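Local coordinates for peptidoglycan recognition protein 3 (Branchiostoma belcheri tsingtauense, PDB 4Z8I) that recognises peptidoglycan and, as a zinc-containing N-acetylmuramoyl-L-alanine amidase fused to a chitin-binding domain, probably cuts the bond between glycan and stem peptide, at residues Arg75-Asn80 with Asn112-His117; Ser175-Ala180 with Asn213-Asp218. One frame throughout, in Å; residues are numbered along the deposited sequence.

Contact 1 (Arg75-Asn80 with Asn112-His117)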
loop_
_atom_site.group_PDB
_atom_site.type_symbol
_atom_site.label_atom_id
_atom_site.label_comp_id
_atom_site.label_asym_id
_atom_site.label_seq_id
_atom_site.Cartn_x
_atom_site.Cartn_y
_atom_site.Cartn_z
ATOM N N ARG A 75 -13.944 -9.485 13.694
ATOM C CA ARG A 75 -14.715 -9.641 14.913
ATOM C C ARG A 75 -14.854 -8.264 15.539
ATOM O O ARG A 75 -14.161 -7.327 15.145
ATOM C CB ARG A 75 -14.022 -10.602 15.881
ATOM C CG ARG A 75 -12.805 -10.024 16.575
ATOM C CD ARG A 75 -12.483 -10.789 17.851
ATOM N NE ARG A 75 -11.614 -11.936 17.609
ATOM C CZ ARG A 75 -11.187 -12.761 18.559
ATOM N NH1 ARG A 75 -10.397 -13.778 18.249
ATOM N NH2 ARG A 75 -11.557 -12.575 19.819
ATOM N N ALA A 76 -15.754 -8.134 16.503
ATOM C CA ALA A 76 -15.949 -6.854 17.166
ATOM C C ALA A 76 -14.690 -6.433 17.922
ATOM O O ALA A 76 -14.131 -7.212 18.696
ATOM C CB ALA A 76 -17.139 -6.922 18.106
ATOM N N THR A 77 -14.241 -5.205 17.677
ATOM C CA THR A 77 -13.132 -4.620 18.426
ATOM C C THR A 77 -13.535 -3.254 18.972
ATOM O O THR A 77 -14.587 -2.722 18.620
ATOM C CB THR A 77 -11.861 -4.473 17.564
ATOM O OG1 THR A 77 -12.137 -3.639 16.432
ATOM C CG2 THR A 77 -11.375 -5.833 17.087
ATOM N N ASN A 78 -12.696 -2.693 19.834
ATOM C CA ASN A 78 -12.969 -1.394 20.436
ATOM C C ASN A 78 -11.664 -0.731 20.856
ATOM O O ASN A 78 -11.514 -0.282 21.993
ATOM C CB ASN A 78 -13.904 -1.556 21.636
ATOM C CG ASN A 78 -14.514 -0.243 22.089
ATOM O OD1 ASN A 78 -14.616 0.711 21.316
ATOM N ND2 ASN A 78 -14.928 -0.192 23.349
ATOM N N TYR A 79 -10.717 -0.687 19.926
ATOM C CA TYR A 79 -9.389 -0.142 20.194
ATOM C C TYR A 79 -9.274 1.262 19.624
ATOM O O TYR A 79 -9.380 1.464 18.414
ATOM C CB TYR A 79 -8.320 -1.052 19.587
ATOM C CG TYR A 79 -6.911 -0.530 19.711
ATOM C CD1 TYR A 79 -6.189 -0.693 20.885
ATOM C CD2 TYR A 79 -6.294 0.113 18.646
ATOM C CE1 TYR A 79 -4.899 -0.222 20.999
ATOM C CE2 TYR A 79 -5.006 0.588 18.752
ATOM C CZ TYR A 79 -4.312 0.414 19.929
ATOM O OH TYR A 79 -3.028 0.886 20.039
ATOM N N ASN A 80 -9.059 2.235 20.499
ATOM C CA ASN A 80 -9.073 3.626 20.075
ATOM C C ASN A 80 -7.854 4.430 20.530
ATOM O O ASN A 80 -7.987 5.570 20.980
ATOM C CB ASN A 80 -10.371 4.299 20.531
ATOM C CG ASN A 80 -11.608 3.539 20.083
ATOM O OD1 ASN A 80 -12.021 3.625 18.924
ATOM N ND2 ASN A 80 -12.207 2.791 21.003
ATOM N N ASN A 112 -7.871 -15.345 10.611
ATOM C CA ASN A 112 -6.959 -16.192 11.363
ATOM C C ASN A 112 -5.902 -15.377 12.087
ATOM O O ASN A 112 -5.642 -15.600 13.270
ATOM C CB ASN A 112 -6.246 -17.187 10.441
ATOM C CG ASN A 112 -7.162 -18.233 9.850
ATOM O OD1 ASN A 112 -6.797 -18.861 8.857
ATOM N ND2 ASN A 112 -8.318 -18.453 10.450
ATOM N N ILE A 113 -5.285 -14.440 11.370
ATOM C CA ILE A 113 -4.244 -13.607 11.960
ATOM C C ILE A 113 -4.798 -12.774 13.117
ATOM O O ILE A 113 -4.161 -12.641 14.167
ATOM C CB ILE A 113 -3.563 -12.716 10.903
ATOM C CG1 ILE A 113 -2.798 -13.587 9.904
ATOM C CG2 ILE A 113 -2.613 -11.730 11.560
ATOM C CD1 ILE A 113 -2.034 -12.805 8.856
ATOM N N GLN A 114 -6.000 -12.243 12.928
ATOM C CA GLN A 114 -6.668 -11.472 13.968
ATOM C C GLN A 114 -6.920 -12.345 15.190
ATOM O O GLN A 114 -6.613 -11.949 16.312
ATOM C CB GLN A 114 -7.990 -10.891 13.452
ATOM C CG GLN A 114 -8.708 -10.001 14.460
ATOM C CD GLN A 114 -10.016 -9.440 13.930
ATOM O OE1 GLN A 114 -10.916 -10.187 13.546
ATOM N NE2 GLN A 114 -10.128 -8.117 13.910
ATOM N N ASN A 115 -7.473 -13.533 14.967
ATOM C CA ASN A 115 -7.736 -14.461 16.060
ATOM C C ASN A 115 -6.466 -14.843 16.810
ATOM O O ASN A 115 -6.483 -15.013 18.024
ATOM C CB ASN A 115 -8.446 -15.716 15.546
ATOM C CG ASN A 115 -9.859 -15.434 15.081
ATOM O OD1 ASN A 115 -10.431 -14.384 15.383
ATOM N ND2 ASN A 115 -10.437 -16.381 14.355
ATOM N N TYR A 116 -5.362 -14.969 16.083
ATOM C CA TYR A 116 -4.080 -15.274 16.703
ATOM C C TYR A 116 -3.582 -14.111 17.554
ATOM O O TYR A 116 -3.079 -14.316 18.658
ATOM C CB TYR A 116 -3.040 -15.649 15.642
ATOM C CG TYR A 116 -1.624 -15.748 16.166
ATOM C CD1 TYR A 116 -1.309 -16.581 17.230
ATOM C CD2 TYR A 116 -0.598 -15.018 15.581
ATOM C CE1 TYR A 116 -0.017 -16.676 17.703
ATOM C CE2 TYR A 116 0.696 -15.109 16.044
ATOM C CZ TYR A 116 0.981 -15.939 17.105
ATOM O OH TYR A 116 2.271 -16.029 17.573
ATOM N N HIS A 117 -3.722 -12.892 17.046
ATOM C CA HIS A 117 -3.264 -11.716 17.781
ATOM C C HIS A 117 -4.106 -11.420 19.022
ATOM O O HIS A 117 -3.576 -11.040 20.064
ATOM C CB HIS A 117 -3.225 -10.489 16.869
ATOM C CG HIS A 117 -2.073 -10.484 15.917
ATOM N ND1 HIS A 117 -1.891 -9.494 14.977
ATOM C CD2 HIS A 117 -1.041 -11.346 15.761
ATOM C CE1 HIS A 117 -0.797 -9.746 14.281
ATOM N NE2 HIS A 117 -0.261 -10.864 14.738
#
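Q114 and N115, neighbours on helix 103-120, both hold R75, one through its backbone and the other through its guanidinium. In the peptidoglycan recognition protein fold, a mixed sheet flanked by helices, the contact ties the loop between helix 69-72 and strand 87-94 to helix 103-120, one of those helices. The inner part is built on Q114, which is buried. The Q114 chain runs out straight, its CG opposite the backbone N (chi1 -177°), and brings its amide to the loop, where OE1 accepts R75 N at 3.1 Å in an almost straight bond (173° at the hydrogen). R75 CG lies 3.6 Å from the same OE1. At the other end of the amide, NE2 is hydrogen-bonded to S74 OG and D125 OD1, so both polar ends are engaged and the flip of the group is probably fixed. T77 adds little: its CG2 stands 4.1 Å from Q114 NE2, while its OG1 is hydrogen-bonded to K69 NZ.

The outer side, where R75 and N115 are both partly exposed, depends on a less well-directed bond. The R75 chain bends at chi3, and its NH1 reaches both N115 and D119, the latter by a salt bridge. Shortening R75 to an alanine would probably leave D119 without this positive mate and N115 OD1 without its donor. The N115 bond is off the carbonyl plane: NH1 sits 2.9 Å from OD1, 46° out of the plane of the N115 carbonyl, with NE of R75 3.5 Å from that oxygen.

Contact 2 (Ser175-Ala180 with Asn213-Asp218)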
loop_
_atom_site.group_PDB
_atom_site.type_symbol
_atom_site.label_atom_id
_atom_site.label_comp_id
_atom_site.label_asym_id
_atom_site.label_seq_id
_atom_site.Cartn_x
_atom_site.Cartn_y
_atom_site.Cartn_z
ATOM N N SER A 175 0.863 -7.890 -8.174
ATOM C CA SER A 175 -0.360 -7.207 -7.756
ATOM C C SER A 175 -0.319 -6.828 -6.277
ATOM O O SER A 175 -0.847 -5.790 -5.881
ATOM C CB SER A 175 -1.589 -8.068 -8.052
ATOM O OG SER A 175 -1.521 -9.308 -7.373
ATOM N N ALA A 176 0.313 -7.671 -5.465
ATOM C CA ALA A 176 0.461 -7.386 -4.041
ATOM C C ALA A 176 1.370 -6.177 -3.822
ATOM O O ALA A 176 1.040 -5.265 -3.055
ATOM C CB ALA A 176 0.999 -8.606 -3.311
ATOM N N ILE A 177 2.510 -6.179 -4.510
ATOM C CA ILE A 177 3.458 -5.070 -4.468
ATOM C C ILE A 177 2.793 -3.769 -4.911
ATOM O O ILE A 177 2.890 -2.739 -4.234
ATOM C CB ILE A 177 4.656 -5.337 -5.397
ATOM C CG1 ILE A 177 5.204 -6.754 -5.188
ATOM C CG2 ILE A 177 5.734 -4.286 -5.195
ATOM C CD1 ILE A 177 5.744 -7.013 -3.801
ATOM N N ALA A 178 2.119 -3.830 -6.056
ATOM C CA ALA A 178 1.405 -2.682 -6.600
ATOM C C ALA A 178 0.368 -2.156 -5.618
ATOM O O ALA A 178 0.220 -0.944 -5.443
ATOM C CB ALA A 178 0.745 -3.053 -7.911
ATOM N N ALA A 179 -0.347 -3.075 -4.977
ATOM C CA ALA A 179 -1.364 -2.699 -4.000
ATOM C C ALA A 179 -0.751 -1.997 -2.790
ATOM O O ALA A 179 -1.308 -1.020 -2.290
ATOM C CB ALA A 179 -2.158 -3.912 -3.567
ATOM N N ALA A 180 0.388 -2.497 -2.320
ATOM C CA ALA A 180 1.069 -1.872 -1.185
ATOM C C ALA A 180 1.571 -0.471 -1.527
ATOM O O ALA A 180 1.371 0.479 -0.761
ATOM C CB ALA A 180 2.214 -2.738 -0.711
ATOM N N ASN A 213 13.774 -12.335 3.315
ATOM C CA ASN A 213 14.884 -11.895 2.467
ATOM C C ASN A 213 14.502 -11.261 1.127
ATOM O O ASN A 213 14.907 -10.139 0.836
ATOM C CB ASN A 213 15.867 -13.047 2.226
ATOM C CG ASN A 213 16.728 -13.349 3.439
ATOM O OD1 ASN A 213 16.989 -12.478 4.266
ATOM N ND2 ASN A 213 17.183 -14.591 3.542
ATOM N N LEU A 214 13.737 -11.981 0.310
ATOM C CA LEU A 214 13.432 -11.523 -1.049
ATOM C C LEU A 214 12.531 -10.285 -1.102
ATOM O O LEU A 214 12.759 -9.374 -1.904
ATOM C CB LEU A 214 12.839 -12.659 -1.888
ATOM C CG LEU A 214 13.766 -13.841 -2.187
ATOM C CD1 LEU A 214 13.282 -14.615 -3.399
ATOM C CD2 LEU A 214 15.185 -13.366 -2.401
ATOM N N LEU A 215 11.511 -10.254 -0.252
ATOM C CA LEU A 215 10.652 -9.081 -0.153
ATOM C C LEU A 215 11.453 -7.877 0.339
ATOM O O LEU A 215 11.284 -6.758 -0.157
ATOM C CB LEU A 215 9.473 -9.357 0.781
ATOM C CG LEU A 215 8.531 -8.176 1.014
ATOM C CD1 LEU A 215 8.034 -7.630 -0.311
ATOM C CD2 LEU A 215 7.364 -8.585 1.894
ATOM N N TYR A 216 12.332 -8.117 1.309
ATOM C CA TYR A 216 13.205 -7.071 1.833
ATOM C C TYR A 216 14.136 -6.554 0.745
ATOM O O TYR A 216 14.466 -5.371 0.718
ATOM C CB TYR A 216 14.017 -7.586 3.022
ATOM C CG TYR A 216 14.933 -6.556 3.641
ATOM C CD1 TYR A 216 14.425 -5.540 4.440
ATOM C CD2 TYR A 216 16.304 -6.606 3.436
ATOM C CE1 TYR A 216 15.257 -4.599 5.010
ATOM C CE2 TYR A 216 17.143 -5.669 4.003
ATOM C CZ TYR A 216 16.615 -4.670 4.789
ATOM O OH TYR A 216 17.451 -3.737 5.355
ATOM N N ASP A 217 14.560 -7.446 -0.148
ATOM C CA ASP A 217 15.375 -7.046 -1.287
ATOM C C ASP A 217 14.557 -6.177 -2.237
ATOM O O ASP A 217 15.054 -5.178 -2.755
ATOM C CB ASP A 217 15.923 -8.266 -2.034
ATOM C CG ASP A 217 17.115 -8.898 -1.336
ATOM O OD1 ASP A 217 17.741 -8.226 -0.488
ATOM O OD2 ASP A 217 17.433 -10.066 -1.647
ATOM N N ASP A 218 13.300 -6.556 -2.458
ATOM C CA ASP A 218 12.445 -5.808 -3.376
ATOM C C ASP A 218 12.149 -4.395 -2.870
ATOM O O ASP A 218 12.176 -3.440 -3.646
ATOM C CB ASP A 218 11.144 -6.567 -3.657
ATOM C CG ASP A 218 10.301 -5.907 -4.737
ATOM O OD1 ASP A 218 10.580 -6.127 -5.936
ATOM O OD2 ASP A 218 9.351 -5.174 -4.392
#
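I177 on helix 174-190 and D218 on helix 213-218 turn their side chains toward each other head-on. Their CA atoms, the nearest pair across the two segments, are still 9.1 Å apart, so these two segments meet through side chains and not backbone. The gamma methyl of I177 does most of this: with chi1 at -47°, CG1 lies beside the backbone N and CG2 opposite it, which brings CG2 to 3.8 Å from D218 OD2, and CD1 is 4.1 Å from the same oxygen. These are van der Waals approaches of methyl to carboxylate. The polarity of D218 is answered by other groups, since W222 NE1 donates to OD2 and K171 NZ forms a salt bridge with OD1; two partners on different oxygens probably limit rotation of the carboxylate.

In the amidase domain, 174-190 is a long helix packed on the central mixed sheet, and the short helix 213-218 follows closely after the zinc ligand C210. F163, on strand 158-163, touches both I177 and L215 and so joins the two helices to the sheet. The L215 side chain, buried and about 9 Å from the zinc, starts out pointing neither at nor away from the partner helix. Its CG is anti to the backbone N (chi1 177°), which carries the branched end across until CD1 of L215 is 4.2 Å from CD1 of I177. On the I177 side, W222 and P172 also touch the isoleucine.

In the fold
After the N-terminal module, with its small three-stranded sheet, the chain enters the amidase domain, and the two contacts follow in series, neither nested nor crossed. Contact 1 closes first: the 31 residues between its segments include strand 87-94, which carries the zinc ligand H93, and the start of helix 103-120. Contact 2 opens later and encloses 32 residues, among them the rest of helix 174-190, strand 197-201 and the other two zinc ligands, H202 and C210. Their centres are about 25 Å apart and their nearest atoms about 12 Å, without touching. One ties a loop to a helix, the other two helices beside strand 158-163.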